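Local coordinates for DUF3013 family protein (PDB 3NAT) that is of unknown function but folds as an alpha-beta half sandwich and forms an assembly with a second copy of itself, at residues 101-106 with 145-150; 108-113 with 137-142; 72-77 with 89-94. All coordinates share one frame; numbering follows the deposited sequence.

Interaction 1: residues 101-106 with 145-150; sequences KAVLDG and AMIKKV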
loop_
_atom_site.group_PDB
_atom_site.type_symbol
_atom_site.label_atom_id
_atom_site.label_comp_id
_atom_site.label_asym_id
_atom_site.label_seq_id
_atom_site.Cartn_x
_atom_site.Cartn_y
_atom_site.Cartn_z
ATOM N N LYS A 101 8.236 -16.231 -6.951
ATOM C CA LYS A 101 7.552 -17.415 -6.480
ATOM C C LYS A 101 7.805 -17.597 -4.986
ATOM O O LYS A 101 6.896 -17.935 -4.233
ATOM C CB LYS A 101 8.059 -18.622 -7.256
ATOM C CG LYS A 101 7.295 -19.905 -7.024
ATOM C CD LYS A 101 7.902 -21.013 -7.854
ATOM C CE LYS A 101 7.939 -22.312 -7.086
ATOM N NZ LYS A 101 6.577 -22.867 -6.879
ATOM N N ALA A 102 9.046 -17.352 -4.570
ATOM C CA ALA A 102 9.468 -17.569 -3.184
ATOM C C ALA A 102 8.614 -16.799 -2.202
ATOM O O ALA A 102 8.373 -17.244 -1.085
ATOM C CB ALA A 102 10.924 -17.194 -3.009
ATOM N N VAL A 103 8.172 -15.627 -2.628
ATOM C CA VAL A 103 7.303 -14.796 -1.818
ATOM C C VAL A 103 5.904 -15.378 -1.753
ATOM O O VAL A 103 5.299 -15.443 -0.686
ATOM C CB VAL A 103 7.184 -13.409 -2.420
ATOM C CG1 VAL A 103 6.150 -12.589 -1.664
ATOM C CG2 VAL A 103 8.539 -12.741 -2.425
ATOM N N LEU A 104 5.374 -15.771 -2.904
ATOM C CA LEU A 104 4.072 -16.408 -2.929
ATOM C C LEU A 104 4.118 -17.617 -2.016
ATOM O O LEU A 104 3.175 -17.895 -1.285
ATOM C CB LEU A 104 3.711 -16.853 -4.342
ATOM C CG LEU A 104 2.886 -15.920 -5.233
ATOM C CD1 LEU A 104 1.890 -15.144 -4.417
ATOM C CD2 LEU A 104 3.770 -14.974 -6.002
ATOM N N ASP A 105 5.229 -18.336 -2.059
ATOM C CA ASP A 105 5.365 -19.565 -1.295
ATOM C C ASP A 105 5.542 -19.309 0.189
ATOM O O ASP A 105 4.918 -19.973 1.008
ATOM C CB ASP A 105 6.532 -20.382 -1.824
ATOM C CG ASP A 105 6.194 -21.095 -3.113
ATOM O OD1 ASP A 105 4.988 -21.218 -3.397
ATOM O OD2 ASP A 105 7.125 -21.536 -3.829
ATOM N N GLY A 106 6.393 -18.349 0.532
ATOM C CA GLY A 106 6.604 -17.990 1.922
ATOM C C GLY A 106 5.294 -17.524 2.522
ATOM O O GLY A 106 4.992 -17.735 3.699
ATOM N N ALA A 145 11.381 -14.429 7.018
ATOM C CA ALA A 145 12.191 -15.603 7.300
ATOM C C ALA A 145 11.649 -16.788 6.531
ATOM O O ALA A 145 12.409 -17.632 6.088
ATOM C CB ALA A 145 12.214 -15.904 8.787
HETATM N N MSE A 146 10.332 -16.856 6.382
HETATM C CA MSE A 146 9.734 -17.937 5.622
HETATM C C MSE A 146 10.191 -17.851 4.179
HETATM O O MSE A 146 10.656 -18.830 3.601
HETATM C CB MSE A 146 8.217 -17.881 5.676
HETATM C CG MSE A 146 7.587 -19.208 5.268
HETATM SE SE MSE A 146 7.904 -20.631 6.573
HETATM C CE MSE A 146 7.037 -19.827 8.118
ATOM N N ILE A 147 10.053 -16.665 3.606
ATOM C CA ILE A 147 10.532 -16.403 2.261
ATOM C C ILE A 147 12.005 -16.788 2.090
ATOM O O ILE A 147 12.364 -17.462 1.127
ATOM C CB ILE A 147 10.344 -14.937 1.920
ATOM C CG1 ILE A 147 8.864 -14.585 2.003
ATOM C CG2 ILE A 147 10.861 -14.644 0.550
ATOM C CD1 ILE A 147 8.587 -13.113 1.829
ATOM N N LYS A 148 12.855 -16.363 3.022
ATOM C CA LYS A 148 14.273 -16.717 2.978
ATOM C C LYS A 148 14.440 -18.224 2.941
ATOM O O LYS A 148 15.304 -18.751 2.247
ATOM C CB LYS A 148 15.030 -16.183 4.206
ATOM C CG LYS A 148 15.153 -14.666 4.319
ATOM C CD LYS A 148 16.553 -14.272 4.796
ATOM C CE LYS A 148 16.597 -12.879 5.436
ATOM N NZ LYS A 148 16.340 -12.898 6.917
ATOM N N LYS A 149 13.616 -18.915 3.712
ATOM C CA LYS A 149 13.758 -20.349 3.879
ATOM C C LYS A 149 13.408 -21.092 2.588
ATOM O O LYS A 149 13.993 -22.133 2.282
ATOM C CB LYS A 149 12.924 -20.838 5.074
ATOM C CG LYS A 149 13.653 -20.696 6.416
ATOM C CD LYS A 149 12.885 -21.363 7.554
ATOM C CE LYS A 149 11.686 -20.534 7.973
ATOM N NZ LYS A 149 10.884 -21.200 9.034
ATOM N N VAL A 150 12.461 -20.536 1.838
ATOM C CA VAL A 150 12.092 -21.050 0.527
ATOM C C VAL A 150 13.108 -20.601 -0.535
ATOM O O VAL A 150 13.498 -21.368 -1.410
ATOM C CB VAL A 150 10.683 -20.555 0.115
ATOM C CG1 VAL A 150 10.419 -20.861 -1.353
ATOM C CG2 VAL A 150 9.595 -21.158 1.017
#
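Two helices packed against each other, in a protein described as an alpha-beta half sandwich, make this contact: 101-106 opens the long helix 101-125, and 145-150 belongs to helix 140-151, which lies across it. The two segment axes approach to 8.0 Å and cross at 125°, closer to antiparallel than to parallel. The tight part is at Gly106. With no side chain between the backbones, its CA comes within 4.3 Å of Ile147 CA, and the face of one helix lies directly on the other. Met146, a selenomethionine, sets its CG 3.4 Å from Gly106 O; bends at chi2 and chi3 then carry the selenium and methyl away toward His109 and Val113. One turn along, small Ala102 leaves room for Val150, whose CG1 stands anti to the backbone N (chi1 169°) and so reaches 3.9 Å from Ala102 CA. The packing loosens toward Val103, which is partly exposed and meets Ile147 CG2 through its CG2 at 4.2 Å. At the other border Asp105 lends the interface its apolar carbon and turns its carboxylate elsewhere: OD1 is hydrogen-bonded to Tyr12 OH, while OD2 lies near Glu154, a closeness of like charges that Lys101 probably relieves through a weak salt bridge (NZ to OD2, 3.4 Å). Val150 CG1 sits 3.9 Å from Asp105 CB, the two side chains crossing at about a right angle.

Interaction 2: residues 108-113 with 137-142; sequences IHYLKV and HWEPAD
Tyr110 carries most of this contact, its CB directed from helix 101-125 toward 137-142. CG stands anti to the backbone N (chi1 -180°), which sends the ring straight outward across the gap. On one side of the ring, CD2 lies 3.6 Å from Trp138 CH2, and CE2 comes down over the indole face, 3.5 Å from Trp138 CD2. The edge of the tyrosine thus meets the face of the tryptophan, a T-shaped pair with centroids 4.6 Å apart and planes at 67°. Leu111, the next residue on the helix, adds its CD1 beside Trp138 CZ3. On the other side of the ring, CE1 touches Asp142 CB at 3.6 Å, and the carbonyl carbon of Asp142 lies above the ring centre. Here the chain passes from loop into helix 140-151, which packs on the long helix: Glu139 holds the N-cap position, its O accepting from Asp142 N at 2.7 Å, and Pro140, which needs no N-H partner, fits the first turn. An acidic Asp142 in that turn is probably favoured by the helix dipole. A tyrosine suits this place because its ring packs against indole while its tip stays polar: OH accepts a hydrogen bond from Glu139 N, at 2.8 Å and 150° at the hydrogen, with the donor lying in the plane of the ring.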
loop_
_atom_site.group_PDB
_atom_site.type_symbol
_atom_site.label_atom_id
_atom_site.label_comp_id
_atom_site.label_asym_id
_atom_site.label_seq_id
_atom_site.Cartn_x
_atom_site.Cartn_y
_atom_site.Cartn_z
ATOM N N ILE A 108 2.188 -18.551 1.618
ATOM C CA ILE A 108 1.408 -19.745 1.899
ATOM C C ILE A 108 1.825 -20.410 3.202
ATOM O O ILE A 108 0.990 -20.764 4.022
ATOM C CB ILE A 108 1.537 -20.766 0.768
ATOM C CG1 ILE A 108 0.930 -20.202 -0.517
ATOM C CG2 ILE A 108 0.850 -22.065 1.147
ATOM C CD1 ILE A 108 -0.535 -19.821 -0.376
ATOM N N HIS A 109 3.120 -20.573 3.401
ATOM C CA HIS A 109 3.596 -21.336 4.546
ATOM C C HIS A 109 3.568 -20.558 5.833
ATOM O O HIS A 109 3.400 -21.137 6.905
ATOM C CB HIS A 109 4.980 -21.909 4.266
ATOM C CG HIS A 109 4.974 -22.914 3.159
ATOM N ND1 HIS A 109 4.583 -24.222 3.346
ATOM C CD2 HIS A 109 5.249 -22.785 1.840
ATOM C CE1 HIS A 109 4.641 -24.865 2.191
ATOM N NE2 HIS A 109 5.040 -24.016 1.262
ATOM N N TYR A 110 3.720 -19.243 5.736
ATOM C CA TYR A 110 3.605 -18.421 6.922
ATOM C C TYR A 110 2.132 -18.309 7.304
ATOM O O TYR A 110 1.754 -18.484 8.458
ATOM C CB TYR A 110 4.204 -17.047 6.695
ATOM C CG TYR A 110 4.091 -16.192 7.926
ATOM C CD1 TYR A 110 4.410 -16.716 9.173
ATOM C CD2 TYR A 110 3.668 -14.872 7.856
ATOM C CE1 TYR A 110 4.317 -15.964 10.306
ATOM C CE2 TYR A 110 3.574 -14.099 9.004
ATOM C CZ TYR A 110 3.898 -14.662 10.224
ATOM O OH TYR A 110 3.811 -13.941 11.387
ATOM N N LEU A 111 1.297 -18.034 6.315
ATOM C CA LEU A 111 -0.132 -18.007 6.531
ATOM C C LEU A 111 -0.612 -19.240 7.290
ATOM O O LEU A 111 -1.494 -19.162 8.132
ATOM C CB LEU A 111 -0.855 -17.923 5.196
ATOM C CG LEU A 111 -2.377 -17.853 5.319
ATOM C CD1 LEU A 111 -2.803 -16.692 6.229
ATOM C CD2 LEU A 111 -2.996 -17.718 3.944
ATOM N N LYS A 112 -0.041 -20.392 6.987
ATOM C CA LYS A 112 -0.457 -21.588 7.696
ATOM C C LYS A 112 -0.089 -21.450 9.166
ATOM O O LYS A 112 -0.916 -21.688 10.033
ATOM C CB LYS A 112 0.149 -22.850 7.091
ATOM C CG LYS A 112 -0.195 -24.095 7.880
ATOM C CD LYS A 112 0.316 -25.369 7.232
ATOM C CE LYS A 112 0.364 -26.494 8.255
ATOM N NZ LYS A 112 -0.900 -26.592 9.046
ATOM N N VAL A 113 1.152 -21.054 9.435
ATOM C CA VAL A 113 1.605 -20.786 10.795
ATOM C C VAL A 113 0.650 -19.807 11.482
ATOM O O VAL A 113 0.185 -20.045 12.598
ATOM C CB VAL A 113 3.013 -20.168 10.781
ATOM C CG1 VAL A 113 3.315 -19.454 12.081
ATOM C CG2 VAL A 113 4.046 -21.212 10.509
ATOM N N HIS A 137 -2.045 -12.504 14.200
ATOM C CA HIS A 137 -0.783 -11.785 14.251
ATOM C C HIS A 137 0.101 -12.085 13.058
ATOM O O HIS A 137 0.507 -13.224 12.840
ATOM C CB HIS A 137 -0.058 -12.080 15.560
ATOM C CG HIS A 137 -0.883 -11.780 16.770
ATOM N ND1 HIS A 137 -1.154 -10.492 17.183
ATOM C CD2 HIS A 137 -1.521 -12.600 17.640
ATOM C CE1 HIS A 137 -1.916 -10.532 18.261
ATOM N NE2 HIS A 137 -2.153 -11.798 18.557
ATOM N N TRP A 138 0.388 -11.048 12.284
ATOM C CA TRP A 138 1.257 -11.183 11.138
ATOM C C TRP A 138 2.569 -10.459 11.418
ATOM O O TRP A 138 2.643 -9.242 11.325
ATOM C CB TRP A 138 0.570 -10.609 9.903
ATOM C CG TRP A 138 1.361 -10.776 8.672
ATOM C CD1 TRP A 138 2.394 -9.993 8.243
ATOM C CD2 TRP A 138 1.205 -11.803 7.695
ATOM N NE1 TRP A 138 2.885 -10.467 7.057
ATOM C CE2 TRP A 138 2.169 -11.579 6.698
ATOM C CE3 TRP A 138 0.338 -12.890 7.564
ATOM C CZ2 TRP A 138 2.291 -12.407 5.585
ATOM C CZ3 TRP A 138 0.460 -13.702 6.453
ATOM C CH2 TRP A 138 1.427 -13.458 5.483
ATOM N N GLU A 139 3.590 -11.221 11.789
ATOM C CA GLU A 139 4.920 -10.684 12.055
ATOM C C GLU A 139 5.770 -10.720 10.800
ATOM O O GLU A 139 6.259 -11.770 10.402
ATOM C CB GLU A 139 5.624 -11.504 13.135
ATOM C CG GLU A 139 4.960 -11.458 14.481
ATOM C CD GLU A 139 5.218 -10.157 15.201
ATOM O OE1 GLU A 139 6.200 -9.469 14.844
ATOM O OE2 GLU A 139 4.442 -9.829 16.126
ATOM N N PRO A 140 5.964 -9.563 10.177
ATOM C CA PRO A 140 6.771 -9.391 8.963
ATOM C C PRO A 140 8.093 -10.146 9.045
ATOM O O PRO A 140 8.461 -10.848 8.106
ATOM C CB PRO A 140 7.050 -7.896 8.955
ATOM C CG PRO A 140 5.877 -7.292 9.672
ATOM C CD PRO A 140 5.447 -8.291 10.702
ATOM N N ALA A 141 8.794 -10.006 10.164
ATOM C CA ALA A 141 10.056 -10.706 10.363
ATOM C C ALA A 141 9.927 -12.228 10.217
ATOM O O ALA A 141 10.856 -12.890 9.765
ATOM C CB ALA A 141 10.642 -10.356 11.696
ATOM N N ASP A 142 8.788 -12.781 10.613
ATOM C CA ASP A 142 8.550 -14.213 10.464
ATOM C C ASP A 142 8.164 -14.548 9.036
ATOM O O ASP A 142 8.441 -15.638 8.542
ATOM C CB ASP A 142 7.449 -14.672 11.407
ATOM C CG ASP A 142 7.870 -14.631 12.855
ATOM O OD1 ASP A 142 9.091 -14.700 13.126
ATOM O OD2 ASP A 142 6.971 -14.542 13.718
#

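Interaction 3: residues 72-77 with 89-94; sequences LLFYNP and VTIPYE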
loop_
_atom_site.group_PDB
_atom_site.type_symbol
_atom_site.label_atom_id
_atom_site.label_comp_id
_atom_site.label_asym_id
_atom_site.label_seq_id
_atom_site.Cartn_x
_atom_site.Cartn_y
_atom_site.Cartn_z
ATOM N N LEU A 72 -6.173 -10.838 3.661
ATOM C CA LEU A 72 -4.809 -10.468 3.307
ATOM C C LEU A 72 -4.780 -10.003 1.854
ATOM O O LEU A 72 -5.236 -10.715 0.966
ATOM C CB LEU A 72 -3.884 -11.666 3.503
ATOM C CG LEU A 72 -3.822 -12.247 4.918
ATOM C CD1 LEU A 72 -5.002 -13.158 5.186
ATOM C CD2 LEU A 72 -2.526 -13.003 5.129
ATOM N N LEU A 73 -4.242 -8.814 1.602
ATOM C CA LEU A 73 -4.394 -8.197 0.282
ATOM C C LEU A 73 -3.125 -8.067 -0.560
ATOM O O LEU A 73 -2.070 -7.680 -0.070
ATOM C CB LEU A 73 -5.032 -6.820 0.429
ATOM C CG LEU A 73 -5.526 -6.174 -0.861
ATOM C CD1 LEU A 73 -6.781 -6.885 -1.343
ATOM C CD2 LEU A 73 -5.805 -4.706 -0.620
ATOM N N PHE A 74 -3.249 -8.375 -1.844
ATOM C CA PHE A 74 -2.181 -8.132 -2.797
ATOM C C PHE A 74 -2.583 -6.965 -3.674
ATOM O O PHE A 74 -3.684 -6.960 -4.228
ATOM C CB PHE A 74 -1.986 -9.355 -3.667
ATOM C CG PHE A 74 -1.381 -10.513 -2.948
ATOM C CD1 PHE A 74 -0.008 -10.615 -2.809
ATOM C CD2 PHE A 74 -2.176 -11.511 -2.425
ATOM C CE1 PHE A 74 0.563 -11.689 -2.153
ATOM C CE2 PHE A 74 -1.614 -12.589 -1.769
ATOM C CZ PHE A 74 -0.239 -12.677 -1.630
ATOM N N TYR A 75 -1.705 -5.978 -3.812
ATOM C CA TYR A 75 -2.081 -4.772 -4.533
ATOM C C TYR A 75 -0.958 -4.216 -5.373
ATOM O O TYR A 75 0.221 -4.406 -5.065
ATOM C CB TYR A 75 -2.539 -3.695 -3.559
ATOM C CG TYR A 75 -1.416 -3.130 -2.719
ATOM C CD1 TYR A 75 -0.909 -1.856 -2.954
ATOM C CD2 TYR A 75 -0.847 -3.875 -1.705
ATOM C CE1 TYR A 75 0.124 -1.336 -2.185
ATOM C CE2 TYR A 75 0.189 -3.368 -0.939
ATOM C CZ TYR A 75 0.662 -2.094 -1.172
ATOM O OH TYR A 75 1.693 -1.600 -0.397
ATOM N N ASN A 76 -1.345 -3.527 -6.442
ATOM C CA ASN A 76 -0.409 -2.775 -7.264
ATOM C C ASN A 76 -0.319 -1.362 -6.727
ATOM O O ASN A 76 -1.307 -0.641 -6.741
ATOM C CB ASN A 76 -0.881 -2.738 -8.711
ATOM C CG ASN A 76 0.138 -2.102 -9.637
ATOM O OD1 ASN A 76 1.034 -1.385 -9.198
ATOM N ND2 ASN A 76 0.007 -2.369 -10.929
ATOM N N PRO A 77 0.863 -0.967 -6.230
ATOM C CA PRO A 77 1.048 0.365 -5.646
ATOM C C PRO A 77 0.920 1.473 -6.682
ATOM O O PRO A 77 0.678 2.624 -6.320
ATOM C CB PRO A 77 2.474 0.310 -5.097
ATOM C CG PRO A 77 2.737 -1.136 -4.879
ATOM C CD PRO A 77 2.040 -1.823 -6.016
ATOM N N VAL A 89 -2.502 -7.967 6.449
ATOM C CA VAL A 89 -1.283 -7.557 5.766
ATOM C C VAL A 89 -1.693 -7.000 4.429
ATOM O O VAL A 89 -2.755 -7.339 3.901
ATOM C CB VAL A 89 -0.365 -8.746 5.410
ATOM C CG1 VAL A 89 1.073 -8.444 5.780
ATOM C CG2 VAL A 89 -0.847 -10.018 6.052
ATOM N N THR A 90 -0.824 -6.183 3.854
ATOM C CA THR A 90 -1.098 -5.575 2.571
ATOM C C THR A 90 0.160 -5.721 1.747
ATOM O O THR A 90 1.104 -4.962 1.907
ATOM C CB THR A 90 -1.477 -4.099 2.746
ATOM O OG1 THR A 90 -2.861 -4.009 3.089
ATOM C CG2 THR A 90 -1.280 -3.344 1.486
ATOM N N ILE A 91 0.174 -6.713 0.868
ATOM C CA ILE A 91 1.378 -7.085 0.141
ATOM C C ILE A 91 1.402 -6.535 -1.271
ATOM O O ILE A 91 0.551 -6.872 -2.092
ATOM C CB ILE A 91 1.519 -8.599 0.055
ATOM C CG1 ILE A 91 1.446 -9.207 1.456
ATOM C CG2 ILE A 91 2.821 -8.962 -0.643
ATOM C CD1 ILE A 91 1.568 -10.691 1.470
ATOM N N PRO A 92 2.394 -5.686 -1.557
ATOM C CA PRO A 92 2.516 -5.052 -2.870
ATOM C C PRO A 92 3.161 -6.001 -3.860
ATOM O O PRO A 92 4.042 -6.775 -3.483
ATOM C CB PRO A 92 3.453 -3.874 -2.599
ATOM C CG PRO A 92 4.306 -4.329 -1.447
ATOM C CD PRO A 92 3.449 -5.256 -0.619
ATOM N N TYR A 93 2.717 -5.942 -5.109
ATOM C CA TYR A 93 3.352 -6.688 -6.177
ATOM C C TYR A 93 3.689 -5.709 -7.291
ATOM O O TYR A 93 3.179 -4.584 -7.297
ATOM C CB TYR A 93 2.440 -7.806 -6.672
ATOM C CG TYR A 93 1.172 -7.327 -7.342
ATOM C CD1 TYR A 93 -0.005 -7.170 -6.621
ATOM C CD2 TYR A 93 1.152 -7.043 -8.707
ATOM C CE1 TYR A 93 -1.168 -6.734 -7.240
ATOM C CE2 TYR A 93 -0.007 -6.610 -9.334
ATOM C CZ TYR A 93 -1.160 -6.456 -8.596
ATOM O OH TYR A 93 -2.309 -6.020 -9.214
ATOM N N GLU A 94 4.543 -6.131 -8.224
ATOM C CA GLU A 94 5.127 -5.214 -9.209
ATOM C C GLU A 94 4.373 -5.131 -10.513
ATOM O O GLU A 94 4.892 -5.540 -11.551
ATOM C CB GLU A 94 6.564 -5.610 -9.536
ATOM C CG GLU A 94 7.460 -5.729 -8.339
ATOM C CD GLU A 94 8.909 -5.800 -8.730
ATOM O OE1 GLU A 94 9.220 -5.453 -9.892
ATOM O OE2 GLU A 94 9.732 -6.200 -7.881
HETATM O O HOH W 1 -1.669 -4.564 -11.368
#
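Parallel strand pairing joins 72-75, the end of strand 65-75, to 90-92, the outermost strand on that side of the chain's mixed four-stranded sheet. The segments run at 23° to each other, and the chain between them makes its crossover without helix or strand. Leu73 and Tyr75 use both backbone groups in the ladder. Leu73 N donates almost straight to Val89 O (3.1 Å, 176°), and Leu73 O receives Ile91 N at 2.6 Å; Tyr75 N then gives to Ile91 O, and Tyr75 O takes Tyr93 N at 2.9 Å. Pro92 suits its place because this pattern asks no N-H of it. On one face Phe74 and Ile91 lie side by side, Phe74 CD1 3.8 Å from Ile91 CB, as befits two bulky apolar residues turned toward the helices. The opposite face carries Leu73, Thr90, Tyr75 and Pro92. There Tyr75 takes the crowded position between N and carbonyl carbon (chi1 70°), which swings its ring alongside the proline, CZ 3.6 Å from Pro92 CB. Past the strands, the Tyr93 ring lays a face over Asn76 CA. A water joins their tips, accepting from Asn76 ND2 at 2.8 Å and donating to Tyr93 OH at 2.7 Å; Tyr93 OH also bonds to His35 O, and Asn76 OD1 to Gln78 N. A zinc ion lies about 4 Å from the Tyr75 side chain, and Pro77 of the second subunit packs on Tyr75. Strand 36-46 flanks 72-75 on its other edge, while helices 9-20 and 101-125 cover the Phe74 face through Met9, Leu13 and Phe107.

How the interactions relate
Along the chain interaction 3 comes first, closing before helix 101-125 begins; interactions 1 and 2 follow, with both segments of interaction 2 lying between those of interaction 1. These two share helices 101-125 and 140-151, with centres 10 Å apart, and meet where Met146 packs on His109, Tyr110 and Val113. Interaction 3 lies in the sheet, its centre 15 Å from each of the others. It touches interaction 2 through Leu72 and Val89, which pack on Trp138, and interaction 1 through Phe74 against Leu104. The long helix is thus layered between the sheet and helix 140-151, consistent with an alpha-beta half sandwich.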